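Local coordinates for carbohydrate oxidase (Microdochium nivale, PDB 3RJA), which oxidises the C1 hydroxyl of mono-, oligo- and polysaccharides to the corresponding lactones with bound FAD, passing the electrons to molecular oxygen to give hydrogen peroxide, at residues A[5-9]-A[10-14]; A[301-305]-A[306-310]. All blocks are in the same frame, centred on the assembly; numbering follows the deposited sequence. Where two conformers were deposited one is given.

Contact 1: A[5-9]-A[10-14]; sequences ACLSA and AGVPI. With ABL ((2R,3R,4R,5R)-4,5-dihydroxy-2-(hydroxymethyl)-6-oxopiperidin-3-yl beta-D-glucopyranoside), chain H.
A Schellman motif closes helix 2-9 here, with Gly11 as its C-prime residue. Val12 N reaches back five residues to Leu7 O at 2.9 Å, while Gly11 N, three residues on from its partner, meets Ser8 O at 3.0 Å from above the carbonyl plane. Glycine suits the turn because its phi is positive (73°), a conformation that it takes up more readily than residues with a CB. The reversal brings apolar side chains back over the last helical turn. Leu7, with CG beside its backbone N and anti to the carbonyl carbon (chi1 -71°), offers both CB and CD1 to Ile14 CG2, with Leu7 CD1 to Ile14 CG2 at 3.5 Å, a tight fit. Its other branch, CD2, lies 4.1 Å from Val12 CG1, so the leucine fork spans two beta-branched residues. Leu7 and Val12 also touch helix 46-58, to which Cys6 is tied by a disulfide with Cys55. With an alanine at Leu7, CD1 and CD2 would be gone, which would probably leave a gap beside Val12 CG1 and only the CB contact to Ile14 CG2. Beyond the turn, Pro13 and Ile14 belong to the pocket of a bound sugar analogue, whose O6A lies 3.4 Å from Pro13 CB. One water joins the helix to the loop, 2.8 Å from Ser8 OG and donating to Val12 O at 2.7 Å.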
loop_
_atom_site.group_PDB
_atom_site.type_symbol
_atom_site.label_atom_id
_atom_site.label_comp_id
_atom_site.label_asym_id
_atom_site.label_seq_id
_atom_site.Cartn_x
_atom_site.Cartn_y
_atom_site.Cartn_z
ATOM N N ALA A 5 -0.695 3.095 34.050
ATOM C CA ALA A 5 -1.622 2.652 35.105
ATOM C C ALA A 5 -2.977 2.331 34.498
ATOM O O ALA A 5 -3.560 1.297 34.796
ATOM C CB ALA A 5 -1.772 3.743 36.161
ATOM N N CYS A 6 -3.449 3.208 33.610
ATOM C CA CYS A 6 -4.761 3.019 32.965
ATOM C C CYS A 6 -4.812 1.733 32.155
ATOM O O CYS A 6 -5.788 1.001 32.224
ATOM C CB CYS A 6 -5.113 4.198 32.045
ATOM S SG CYS A 6 -6.789 4.085 31.367
ATOM N N LEU A 7 -3.772 1.485 31.363
ATOM C CA LEU A 7 -3.731 0.307 30.524
ATOM C C LEU A 7 -3.627 -0.963 31.387
ATOM O O LEU A 7 -4.296 -1.964 31.121
ATOM C CB LEU A 7 -2.545 0.398 29.543
ATOM C CG LEU A 7 -2.698 1.434 28.441
ATOM C CD1 LEU A 7 -1.363 1.692 27.725
ATOM C CD2 LEU A 7 -3.835 1.073 27.441
ATOM N N SER A 8 -2.787 -0.911 32.416
ATOM C CA SER A 8 -2.583 -2.071 33.282
ATOM C C SER A 8 -3.845 -2.424 34.082
ATOM O O SER A 8 -4.164 -3.598 34.217
ATOM C CB SER A 8 -1.386 -1.852 34.189
ATOM O OG SER A 8 -0.214 -2.201 33.488
ATOM N N ALA A 9 -4.559 -1.406 34.572
ATOM C CA ALA A 9 -5.850 -1.574 35.263
ATOM C C ALA A 9 -6.873 -2.302 34.418
ATOM O O ALA A 9 -7.712 -3.016 34.959
ATOM C CB ALA A 9 -6.424 -0.208 35.688
ATOM N N ALA A 10 -6.799 -2.121 33.094
ATOM C CA ALA A 10 -7.716 -2.784 32.144
ATOM C C ALA A 10 -7.197 -4.107 31.607
ATOM O O ALA A 10 -7.810 -4.704 30.716
ATOM C CB ALA A 10 -8.050 -1.834 30.975
ATOM N N GLY A 11 -6.083 -4.593 32.152
ATOM C CA GLY A 11 -5.475 -5.838 31.681
ATOM C C GLY A 11 -4.774 -5.760 30.312
ATOM O O GLY A 11 -4.504 -6.794 29.694
ATOM N N VAL A 12 -4.478 -4.551 29.827
ATOM C CA VAL A 12 -3.836 -4.410 28.511
ATOM C C VAL A 12 -2.319 -4.511 28.654
ATOM O O VAL A 12 -1.730 -3.725 29.381
ATOM C CB VAL A 12 -4.188 -3.070 27.845
ATOM C CG1 VAL A 12 -3.433 -2.915 26.531
ATOM C CG2 VAL A 12 -5.675 -2.977 27.628
ATOM N N PRO A 13 -1.682 -5.492 27.966
ATOM C CA PRO A 13 -0.208 -5.580 28.037
ATOM C C PRO A 13 0.444 -4.317 27.475
ATOM O O PRO A 13 -0.057 -3.711 26.516
ATOM C CB PRO A 13 0.126 -6.808 27.190
ATOM C CG PRO A 13 -1.183 -7.581 27.083
ATOM C CD PRO A 13 -2.270 -6.561 27.137
ATOM N N ILE A 14 1.507 -3.876 28.138
ATOM C CA ILE A 14 2.199 -2.680 27.727
ATOM C C ILE A 14 3.661 -3.015 27.513
ATOM O O ILE A 14 4.158 -3.929 28.128
ATOM C CB ILE A 14 2.002 -1.517 28.724
ATOM C CG1 ILE A 14 2.447 -1.893 30.143
ATOM C CG2 ILE A 14 0.532 -1.037 28.700
ATOM C CD1 ILE A 14 2.585 -0.697 31.091
HETATM C C1A ABL H . 7.364 -5.803 26.895
HETATM O O1A ABL H . 8.032 -4.801 26.548
HETATM C C2A ABL H . 7.937 -6.866 27.835
HETATM O O2A ABL H . 9.351 -6.848 27.659
HETATM C C3A ABL H . 7.432 -8.265 27.447
HETATM O O3A ABL H . 7.901 -9.197 28.439
HETATM C C4A ABL H . 5.930 -8.288 27.421
HETATM O O1 ABL H . 5.454 -9.597 27.053
HETATM C C5A ABL H . 5.536 -7.350 26.249
HETATM N N5 ABL H . 6.104 -6.004 26.447
HETATM C C6A ABL H . 4.000 -7.183 26.203
HETATM O O6A ABL H . 3.459 -7.182 27.511
HETATM C C1 ABL H . 4.677 -10.412 27.964
HETATM C C2 ABL H . 4.285 -11.719 27.247
HETATM O O2 ABL H . 3.515 -11.436 26.074
HETATM C C3 ABL H . 3.482 -12.617 28.178
HETATM O O3 ABL H . 3.337 -13.868 27.533
HETATM C C4 ABL H . 4.189 -12.749 29.563
HETATM O O4 ABL H . 3.329 -13.402 30.486
HETATM C C5 ABL H . 4.572 -11.371 30.114
HETATM O O5 ABL H . 5.402 -10.739 29.128
HETATM C C6 ABL H . 5.232 -11.394 31.499
HETATM O O6 ABL H . 6.383 -12.192 31.604
HETATM O O HOH W 1 -0.235 -4.187 31.520
#

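Contact 2: A[301-305]-A[306-310]; sequences SYSNF and DHVDF. With ZN (zinc ion), chain E; ZN (zinc ion), chain D; ABL ((2R,3R,4R,5R)-4,5-dihydroxy-2-(hydroxymethyl)-6-oxopiperidin-3-yl beta-D-glucopyranoside), chain G.
Phe305 and Phe310 meet in a T-shaped stack: the edge of Phe310 points at a face of Phe305, the ring centroids 5.2 Å apart and the planes at 69°. The touching atom is Phe310 CZ, which sits toward the rim of the Phe305 ring, 3.8 Å from Phe305 CD1. A flat, apolar side chain suits both places, since each ring also packs on Pro133. Phe310 serves a second neighbour with a face, over which His307 NE2 lies. That imidazole is in turn fixed by zinc: His307 ND1 binds one ion at 2.2 Å, and Asp306 OD1 binds the same ion at 2.0 Å. Both side chains place CG between backbone N and carbonyl carbon (chi1 74° in each), which turns their donor atoms to a common metal. A second zinc is held by both carboxylate oxygens of Asp309, two waters and His114.

Farther back, Ser303 follows Tyr302, where the chain leaves the geometry of helix 295-301. In the conformer described, Ser303 OG accepts from Phe305 N at 3.2 Å and is also hydrogen-bonded to Leu300 O, while Ser303 CB rests against Val308 CG1; the same valine packs on helix 295-301 and on Thr117. Asn304, whose positive phi (68°) asparagine tolerates better than most residues, gives ND2 to O6 of the bound sugar analogue at 3.3 Å. Ser303 in this conformer forms an ST turn beside the substrate-analogue pocket, of which Asn304 is part, leading into a loop that carries ligands of two zinc ions.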
loop_
_atom_site.group_PDB
_atom_site.type_symbol
_atom_site.label_atom_id
_atom_site.label_comp_id
_atom_site.label_asym_id
_atom_site.label_seq_id
_atom_site.Cartn_x
_atom_site.Cartn_y
_atom_site.Cartn_z
ATOM N N SER A 301 8.439 -15.757 -5.026
ATOM C CA SER A 301 9.207 -15.230 -6.164
ATOM C C SER A 301 9.368 -13.705 -6.172
ATOM O O SER A 301 10.428 -13.231 -6.512
ATOM C CB SER A 301 8.585 -15.661 -7.483
ATOM O OG SER A 301 9.429 -15.300 -8.540
ATOM N N TYR A 302 8.318 -12.962 -5.799
ATOM C CA TYR A 302 8.371 -11.487 -5.854
ATOM C C TYR A 302 8.609 -10.835 -4.476
ATOM O O TYR A 302 8.533 -9.614 -4.346
ATOM C CB TYR A 302 7.113 -10.914 -6.547
ATOM C CG TYR A 302 7.228 -10.763 -8.068
ATOM C CD1 TYR A 302 8.223 -9.970 -8.642
ATOM C CD2 TYR A 302 6.345 -11.414 -8.922
ATOM C CE1 TYR A 302 8.332 -9.830 -10.018
ATOM C CE2 TYR A 302 6.449 -11.292 -10.302
ATOM C CZ TYR A 302 7.436 -10.491 -10.848
ATOM O OH TYR A 302 7.530 -10.358 -12.224
ATOM N N SER A 303 8.945 -11.651 -3.463
ATOM C CA SER A 303 9.056 -11.177 -2.073
ATOM C C SER A 303 10.358 -10.439 -1.730
ATOM O O SER A 303 10.389 -9.640 -0.760
ATOM C CB SER A 303 8.924 -12.366 -1.095
ATOM O OG SER A 303 10.029 -13.245 -1.228
ATOM N N ASN A 304 11.424 -10.742 -2.480
ATOM C CA ASN A 304 12.770 -10.249 -2.202
ATOM C C ASN A 304 13.374 -10.825 -0.915
ATOM O O ASN A 304 14.296 -10.239 -0.362
ATOM C CB ASN A 304 12.812 -8.714 -2.157
ATOM C CG ASN A 304 12.632 -8.093 -3.525
ATOM O OD1 ASN A 304 13.165 -8.601 -4.512
ATOM N ND2 ASN A 304 11.866 -6.998 -3.598
ATOM N N PHE A 305 12.838 -11.943 -0.427
ATOM C CA PHE A 305 13.370 -12.620 0.774
ATOM C C PHE A 305 13.420 -14.112 0.543
ATOM O O PHE A 305 12.811 -14.626 -0.409
ATOM C CB PHE A 305 12.507 -12.323 2.018
ATOM C CG PHE A 305 12.640 -10.934 2.492
ATOM C CD1 PHE A 305 13.666 -10.589 3.378
ATOM C CD2 PHE A 305 11.792 -9.937 2.010
ATOM C CE1 PHE A 305 13.826 -9.283 3.798
ATOM C CE2 PHE A 305 11.938 -8.605 2.424
ATOM C CZ PHE A 305 12.960 -8.272 3.315
ATOM N N ASP A 306 14.157 -14.815 1.405
ATOM C CA ASP A 306 14.271 -16.245 1.237
ATOM C C ASP A 306 13.085 -16.981 1.893
ATOM O O ASP A 306 13.014 -18.184 1.832
ATOM C CB ASP A 306 15.646 -16.772 1.706
ATOM C CG ASP A 306 15.788 -16.809 3.221
ATOM O OD1 ASP A 306 14.908 -16.305 3.951
ATOM O OD2 ASP A 306 16.801 -17.362 3.690
ATOM N N HIS A 307 12.171 -16.248 2.523
ATOM C CA HIS A 307 10.901 -16.838 2.981
ATOM C C HIS A 307 9.835 -15.738 3.016
ATOM O O HIS A 307 10.164 -14.537 2.974
ATOM C CB HIS A 307 11.057 -17.495 4.365
ATOM C CG HIS A 307 11.165 -16.510 5.491
ATOM N ND1 HIS A 307 12.340 -15.871 5.821
ATOM C CD2 HIS A 307 10.240 -16.045 6.359
ATOM C CE1 HIS A 307 12.139 -15.068 6.845
ATOM N NE2 HIS A 307 10.870 -15.156 7.192
ATOM N N VAL A 308 8.570 -16.144 3.087
ATOM C CA VAL A 308 7.458 -15.189 3.127
ATOM C C VAL A 308 6.649 -15.162 4.398
ATOM O O VAL A 308 5.968 -14.160 4.658
ATOM C CB VAL A 308 6.491 -15.337 1.931
ATOM C CG1 VAL A 308 7.270 -15.178 0.596
ATOM C CG2 VAL A 308 5.748 -16.625 1.980
ATOM N N ASP A 309 6.695 -16.234 5.193
ATOM C CA ASP A 309 5.869 -16.259 6.405
ATOM C C ASP A 309 6.483 -15.391 7.512
ATOM O O ASP A 309 7.152 -15.899 8.418
ATOM C CB ASP A 309 5.603 -17.696 6.870
ATOM C CG ASP A 309 4.542 -17.782 7.970
ATOM O OD1 ASP A 309 3.848 -16.793 8.274
ATOM O OD2 ASP A 309 4.394 -18.862 8.555
ATOM N N PHE A 310 6.250 -14.076 7.421
ATOM C CA PHE A 310 6.753 -13.123 8.404
ATOM C C PHE A 310 5.788 -12.924 9.554
ATOM O O PHE A 310 4.602 -12.603 9.345
ATOM C CB PHE A 310 7.060 -11.771 7.744
ATOM C CG PHE A 310 8.430 -11.689 7.123
ATOM C CD1 PHE A 310 8.732 -12.399 5.975
ATOM C CD2 PHE A 310 9.418 -10.894 7.692
ATOM C CE1 PHE A 310 10.017 -12.314 5.394
ATOM C CE2 PHE A 310 10.698 -10.801 7.114
ATOM C CZ PHE A 310 10.981 -11.508 5.952
HETATM ZN ZN ZN E . 14.264 -16.842 5.751
HETATM ZN ZN ZN D . 2.760 -17.798 9.708
HETATM C C1A ABL G . 6.759 -1.303 -2.795
HETATM O O1A ABL G . 5.579 -0.883 -2.771
HETATM C C2A ABL G . 7.274 -2.146 -3.980
HETATM O O2A ABL G . 6.185 -2.939 -4.448
HETATM C C3A ABL G . 8.487 -3.041 -3.620
HETATM O O3A ABL G . 9.051 -3.505 -4.872
HETATM C C4A ABL G . 9.534 -2.208 -2.905
HETATM O O1 ABL G . 10.713 -2.990 -2.587
HETATM C C5A ABL G . 8.929 -1.663 -1.565
HETATM N N5 ABL G . 7.613 -1.007 -1.786
HETATM C C6A ABL G . 9.829 -0.592 -0.897
HETATM O O6A ABL G . 9.661 -0.514 0.531
HETATM C C1 ABL G . 11.883 -2.902 -3.451
HETATM C C2 ABL G . 13.166 -3.264 -2.662
HETATM O O2 ABL G . 13.291 -2.360 -1.558
HETATM C C3 ABL G . 14.377 -3.192 -3.602
HETATM O O3 ABL G . 15.584 -3.539 -2.925
HETATM C C4 ABL G . 14.111 -4.105 -4.841
HETATM O O4 ABL G . 15.201 -4.100 -5.752
HETATM C C5 ABL G . 12.831 -3.653 -5.554
HETATM O O5 ABL G . 11.739 -3.717 -4.605
HETATM C C6 ABL G . 12.532 -4.479 -6.812
HETATM O O6 ABL G . 12.482 -5.852 -6.596
HETATM O O HOH W 2 1.810 -19.665 9.151
HETATM O O HOH W 3 3.913 -18.060 11.426
#

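How the contacts relate
Contacts 1 and 2 follow one another in series along the chain and do not touch: their centres are about 36 Å apart and their nearest atoms about 19 Å. Each nevertheless meets a copy of the same disaccharide analogue. The copy beside residues 301-310 occupies the flavin-containing active site, where Tyr72, Gln356, Tyr389 and Arg391 also hydrogen-bond to it, and the side chain of Phe305 is about 6 Å from the FAD. The copy beside residues 5-14 lies in a separate pocket, hydrogen-bonded to Ile16 and Thr19. Contact 1 is also the more peripheral: its centre is about 32 Å from the centre of the chain, against about 17 Å for that of contact 2.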